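Local structure of alpha-rhamnosidase (Dictyoglomus thermophilum, 6I60) at residues Leu169-Phe183 with Asn243-Glu257. The protein probably hydrolyses alpha-L-rhamnosides, releasing their terminal non-reducing alpha-L-rhamnose residues. Residues are numbered along the deposited sequence; the frame is centred on the assembly and turned at random.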
# COMPACT_ATOMS: atom_id res chain seq x y z
N LEU A 169 -16.35 4.29 22.23
CA LEU A 169 -16.80 2.97 21.82
C LEU A 169 -16.41 1.92 22.86
O LEU A 169 -15.60 2.16 23.77
CB LEU A 169 -16.23 2.60 20.45
CG LEU A 169 -16.89 3.15 19.19
CD1 LEU A 169 -18.37 2.81 19.15
CD2 LEU A 169 -16.68 4.65 19.06
N ASN A 170 -16.99 0.74 22.72
CA ASN A 170 -16.65 -0.42 23.54
C ASN A 170 -16.11 -1.52 22.64
O ASN A 170 -16.18 -1.44 21.41
CB ASN A 170 -17.86 -0.91 24.34
CG ASN A 170 -19.02 -1.31 23.46
OD1 ASN A 170 -19.11 -0.89 22.31
ND2 ASN A 170 -19.93 -2.11 24.01
N TYR A 171 -15.57 -2.57 23.26
CA TYR A 171 -14.93 -3.66 22.54
C TYR A 171 -15.56 -4.98 22.98
O TYR A 171 -15.37 -5.41 24.12
CB TYR A 171 -13.42 -3.67 22.77
CG TYR A 171 -12.76 -2.34 22.50
CD1 TYR A 171 -12.25 -2.03 21.24
CD2 TYR A 171 -12.64 -1.38 23.50
CE1 TYR A 171 -11.65 -0.81 20.99
CE2 TYR A 171 -12.04 -0.16 23.26
CZ TYR A 171 -11.54 0.12 22.01
OH TYR A 171 -10.95 1.34 21.76
N THR A 172 -16.31 -5.61 22.08
CA THR A 172 -16.90 -6.92 22.32
C THR A 172 -15.98 -7.96 21.69
O THR A 172 -15.94 -8.11 20.46
CB THR A 172 -18.31 -7.01 21.74
OG1 THR A 172 -18.96 -5.73 21.86
CG2 THR A 172 -19.12 -8.06 22.47
N ILE A 173 -15.24 -8.69 22.52
CA ILE A 173 -14.25 -9.65 22.07
C ILE A 173 -14.82 -11.05 22.28
O ILE A 173 -14.99 -11.49 23.42
CB ILE A 173 -12.91 -9.48 22.80
CG1 ILE A 173 -12.28 -8.13 22.47
CG2 ILE A 173 -11.97 -10.62 22.45
CD1 ILE A 173 -11.85 -7.34 23.68
N ALA A 174 -15.11 -11.74 21.18
CA ALA A 174 -15.56 -13.12 21.24
C ALA A 174 -14.35 -14.06 21.36
O ALA A 174 -13.19 -13.63 21.33
CB ALA A 174 -16.39 -13.47 20.01
N TYR A 175 -14.63 -15.35 21.50
CA TYR A 175 -13.58 -16.34 21.63
C TYR A 175 -13.13 -16.78 20.23
O TYR A 175 -13.48 -16.17 19.22
CB TYR A 175 -14.06 -17.52 22.46
CG TYR A 175 -13.89 -17.35 23.95
CD1 TYR A 175 -14.18 -16.14 24.57
CD2 TYR A 175 -13.44 -18.40 24.75
CE1 TYR A 175 -14.02 -15.98 25.93
CE2 TYR A 175 -13.28 -18.24 26.11
CZ TYR A 175 -13.57 -17.03 26.70
OH TYR A 175 -13.42 -16.88 28.05
N ALA A 176 -12.34 -17.86 20.17
CA ALA A 176 -11.84 -18.37 18.90
C ALA A 176 -12.42 -19.75 18.63
O ALA A 176 -11.90 -20.75 19.14
CB ALA A 176 -10.31 -18.43 18.92
N PRO A 177 -13.49 -19.86 17.85
CA PRO A 177 -14.07 -21.17 17.57
C PRO A 177 -13.28 -21.93 16.51
O PRO A 177 -12.71 -21.35 15.59
CB PRO A 177 -15.48 -20.84 17.07
CG PRO A 177 -15.33 -19.49 16.45
CD PRO A 177 -14.26 -18.77 17.22
N MET A 178 -13.25 -23.25 16.67
CA MET A 178 -12.64 -24.15 15.71
C MET A 178 -13.72 -24.99 15.05
O MET A 178 -14.70 -25.36 15.68
CB MET A 178 -11.61 -25.06 16.39
CG MET A 178 -10.64 -24.33 17.31
SD MET A 178 -9.76 -25.44 18.41
CE MET A 178 -8.06 -25.06 18.00
N PHE A 179 -13.53 -25.27 13.76
CA PHE A 179 -14.50 -26.03 12.98
C PHE A 179 -13.80 -27.19 12.29
O PHE A 179 -12.73 -27.01 11.71
CB PHE A 179 -15.20 -25.13 11.95
CG PHE A 179 -16.06 -24.07 12.56
CD1 PHE A 179 -15.54 -22.83 12.88
CD2 PHE A 179 -17.40 -24.31 12.82
CE1 PHE A 179 -16.33 -21.85 13.45
CE2 PHE A 179 -18.20 -23.34 13.38
CZ PHE A 179 -17.66 -22.10 13.70
N ARG A 180 -14.41 -28.37 12.36
CA ARG A 180 -13.82 -29.59 11.84
C ARG A 180 -14.85 -30.36 11.02
O ARG A 180 -16.02 -30.45 11.40
CB ARG A 180 -13.29 -30.47 12.98
CG ARG A 180 -12.78 -31.81 12.51
CD ARG A 180 -12.54 -32.77 13.66
NE ARG A 180 -11.31 -33.55 13.49
CZ ARG A 180 -11.09 -34.41 12.49
NH1 ARG A 180 -12.00 -34.63 11.56
NH2 ARG A 180 -9.93 -35.06 12.44
N LYS A 181 -14.39 -30.93 9.91
CA LYS A 181 -15.22 -31.78 9.07
C LYS A 181 -14.33 -32.84 8.43
O LYS A 181 -13.21 -32.55 8.01
CB LYS A 181 -15.95 -30.97 7.98
CG LYS A 181 -16.56 -31.81 6.87
CD LYS A 181 -17.98 -32.22 7.20
CE LYS A 181 -18.44 -33.39 6.33
NZ LYS A 181 -18.11 -34.70 6.96
N SER A 182 -14.83 -34.07 8.38
CA SER A 182 -14.08 -35.20 7.84
C SER A 182 -14.70 -35.65 6.53
O SER A 182 -15.93 -35.66 6.38
CB SER A 182 -14.05 -36.36 8.84
OG SER A 182 -15.24 -36.42 9.59
N PHE A 183 -13.85 -36.02 5.57
CA PHE A 183 -14.30 -36.55 4.30
C PHE A 183 -13.34 -37.65 3.86
O PHE A 183 -12.21 -37.76 4.36
CB PHE A 183 -14.40 -35.47 3.22
CG PHE A 183 -13.10 -34.77 2.93
CD1 PHE A 183 -12.66 -33.73 3.74
CD2 PHE A 183 -12.33 -35.13 1.83
CE1 PHE A 183 -11.46 -33.08 3.47
CE2 PHE A 183 -11.14 -34.48 1.56
CZ PHE A 183 -10.71 -33.46 2.38
N ASN A 243 -9.74 -38.09 5.69
CA ASN A 243 -9.22 -36.74 5.58
C ASN A 243 -9.86 -35.86 6.64
O ASN A 243 -10.94 -36.15 7.16
CB ASN A 243 -9.49 -36.14 4.19
CG ASN A 243 -8.53 -36.65 3.15
OD1 ASN A 243 -8.03 -37.77 3.24
ND2 ASN A 243 -8.27 -35.83 2.14
N ALA A 244 -9.17 -34.76 6.95
CA ALA A 244 -9.65 -33.82 7.95
C ALA A 244 -9.25 -32.41 7.55
O ALA A 244 -8.16 -32.20 7.00
CB ALA A 244 -9.09 -34.16 9.34
N ILE A 245 -10.13 -31.46 7.82
CA ILE A 245 -9.86 -30.05 7.59
C ILE A 245 -10.03 -29.30 8.91
O ILE A 245 -10.83 -29.70 9.76
CB ILE A 245 -10.76 -29.45 6.49
CG1 ILE A 245 -12.20 -29.90 6.69
CG2 ILE A 245 -10.29 -29.90 5.12
CD1 ILE A 245 -13.01 -28.98 7.55
N GLY A 246 -9.28 -28.21 9.06
CA GLY A 246 -9.34 -27.43 10.28
C GLY A 246 -9.38 -25.94 10.04
O GLY A 246 -8.54 -25.39 9.32
N VAL A 247 -10.36 -25.26 10.64
CA VAL A 247 -10.50 -23.81 10.53
C VAL A 247 -10.75 -23.25 11.92
O VAL A 247 -11.70 -23.66 12.60
CB VAL A 247 -11.64 -23.41 9.58
CG1 VAL A 247 -11.70 -21.89 9.46
CG2 VAL A 247 -11.46 -24.05 8.21
N ILE A 248 -9.91 -22.31 12.34
CA ILE A 248 -10.08 -21.59 13.60
C ILE A 248 -10.37 -20.13 13.26
O ILE A 248 -9.69 -19.54 12.41
CB ILE A 248 -8.85 -21.73 14.51
CG1 ILE A 248 -8.98 -20.82 15.74
CG2 ILE A 248 -7.57 -21.44 13.75
CD1 ILE A 248 -8.34 -21.39 16.98
N LEU A 249 -11.37 -19.55 13.92
CA LEU A 249 -11.85 -18.22 13.59
C LEU A 249 -11.35 -17.19 14.60
O LEU A 249 -11.35 -17.44 15.81
CB LEU A 249 -13.38 -18.19 13.55
CG LEU A 249 -14.04 -18.88 12.36
CD1 LEU A 249 -15.53 -18.59 12.36
CD2 LEU A 249 -13.40 -18.44 11.05
N GLY A 250 -10.93 -16.03 14.09
CA GLY A 250 -10.56 -14.91 14.93
C GLY A 250 -11.52 -13.74 14.73
O GLY A 250 -12.25 -13.70 13.74
N ASN A 251 -11.52 -12.79 15.66
CA ASN A 251 -12.45 -11.66 15.57
C ASN A 251 -11.99 -10.66 14.51
O ASN A 251 -12.68 -10.44 13.51
CB ASN A 251 -12.59 -10.98 16.93
CG ASN A 251 -12.91 -11.95 18.04
OD1 ASN A 251 -13.16 -13.13 17.81
ND2 ASN A 251 -12.91 -11.45 19.27
N GLY A 252 -10.84 -10.03 14.73
CA GLY A 252 -10.33 -9.04 13.81
C GLY A 252 -11.19 -7.79 13.78
O GLY A 252 -11.38 -7.14 14.81
N ARG A 253 -11.72 -7.46 12.60
CA ARG A 253 -12.59 -6.31 12.45
C ARG A 253 -14.07 -6.67 12.40
O ARG A 253 -14.91 -5.78 12.49
CB ARG A 253 -12.21 -5.53 11.18
CG ARG A 253 -10.95 -4.71 11.33
CD ARG A 253 -11.28 -3.23 11.40
NE ARG A 253 -10.10 -2.38 11.47
CZ ARG A 253 -9.54 -1.98 12.61
NH1 ARG A 253 -10.07 -2.34 13.77
NH2 ARG A 253 -8.47 -1.20 12.58
N TYR A 254 -14.39 -7.96 12.27
CA TYR A 254 -15.78 -8.42 12.30
C TYR A 254 -16.22 -8.52 13.76
O TYR A 254 -16.30 -9.59 14.36
CB TYR A 254 -15.92 -9.76 11.59
CG TYR A 254 -17.32 -10.08 11.11
CD1 TYR A 254 -17.85 -9.46 9.99
CD2 TYR A 254 -18.11 -11.00 11.79
CE1 TYR A 254 -19.13 -9.75 9.55
CE2 TYR A 254 -19.40 -11.29 11.36
CZ TYR A 254 -19.90 -10.66 10.24
OH TYR A 254 -21.17 -10.95 9.80
N VAL A 255 -16.49 -7.35 14.34
CA VAL A 255 -16.86 -7.24 15.75
C VAL A 255 -18.13 -6.41 15.86
O VAL A 255 -18.49 -5.66 14.95
CB VAL A 255 -15.73 -6.64 16.60
CG1 VAL A 255 -14.72 -7.71 16.98
CG2 VAL A 255 -15.06 -5.50 15.86
N LYS A 256 -18.80 -6.54 17.01
CA LYS A 256 -20.10 -5.91 17.19
C LYS A 256 -20.01 -4.39 17.24
O LYS A 256 -20.98 -3.70 16.91
CB LYS A 256 -20.77 -6.44 18.46
CG LYS A 256 -21.92 -7.40 18.20
CD LYS A 256 -23.26 -6.69 18.26
CE LYS A 256 -23.98 -6.98 19.56
NZ LYS A 256 -25.17 -6.10 19.74
N GLU A 257 -18.86 -3.84 17.65
CA GLU A 257 -18.76 -2.40 17.80
C GLU A 257 -18.85 -1.68 16.46
O GLU A 257 -19.38 -0.56 16.39
CB GLU A 257 -17.45 -2.03 18.50
CG GLU A 257 -16.21 -2.67 17.89
CD GLU A 257 -15.60 -3.72 18.79
OE1 GLU A 257 -16.33 -4.31 19.61
OE2 GLU A 257 -14.37 -3.96 18.68
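Glu257 reaches across to the backbone of Tyr171 and Thr172, its OE1 accepting a hydrogen bond from the backbone N of Thr172, 2.8 Å away, on the syn side of the carboxylate. The bond is nearly straight (166°). CG of Glu257 stands between its own backbone N and carbonyl carbon (chi1 51°), and a bend at chi2 brings the carboxylate round to that N-H, while CB packs on Asn170 O. At the far end, Asn243 lays CB over the face of the Phe183 ring, 3.5 Å from its centroid, as a CH-pi contact. Ile245 CG2 meets the same ring at its edge, in plane, 3.8 Å from Phe183 CE1. With an alanine here in place of Phe183, Asn243 CB and Ile245 CG2 would probably lose the ring they pack on, opening a gap where it lay. Between these ends strands 177-183 and 243-250 run antiparallel, Phe179 and Val247 forming a hydrogen-bonded pair, with Phe179 N 2.7 Å from Val247 O. Beyond this pairing, Asn251 ND2 donates to Ala174 O at 3.0 Å, from above the carbonyl plane, tying the loop after strand 243-250 to the end of strand 171-174. The antiparallel pair belongs to the beta-strand region around the family's N-terminal domain, in which 243-257 falls: strands 288-298 and 157-160 pair antiparallel with 171-184, and strand 201-206 with 242-250.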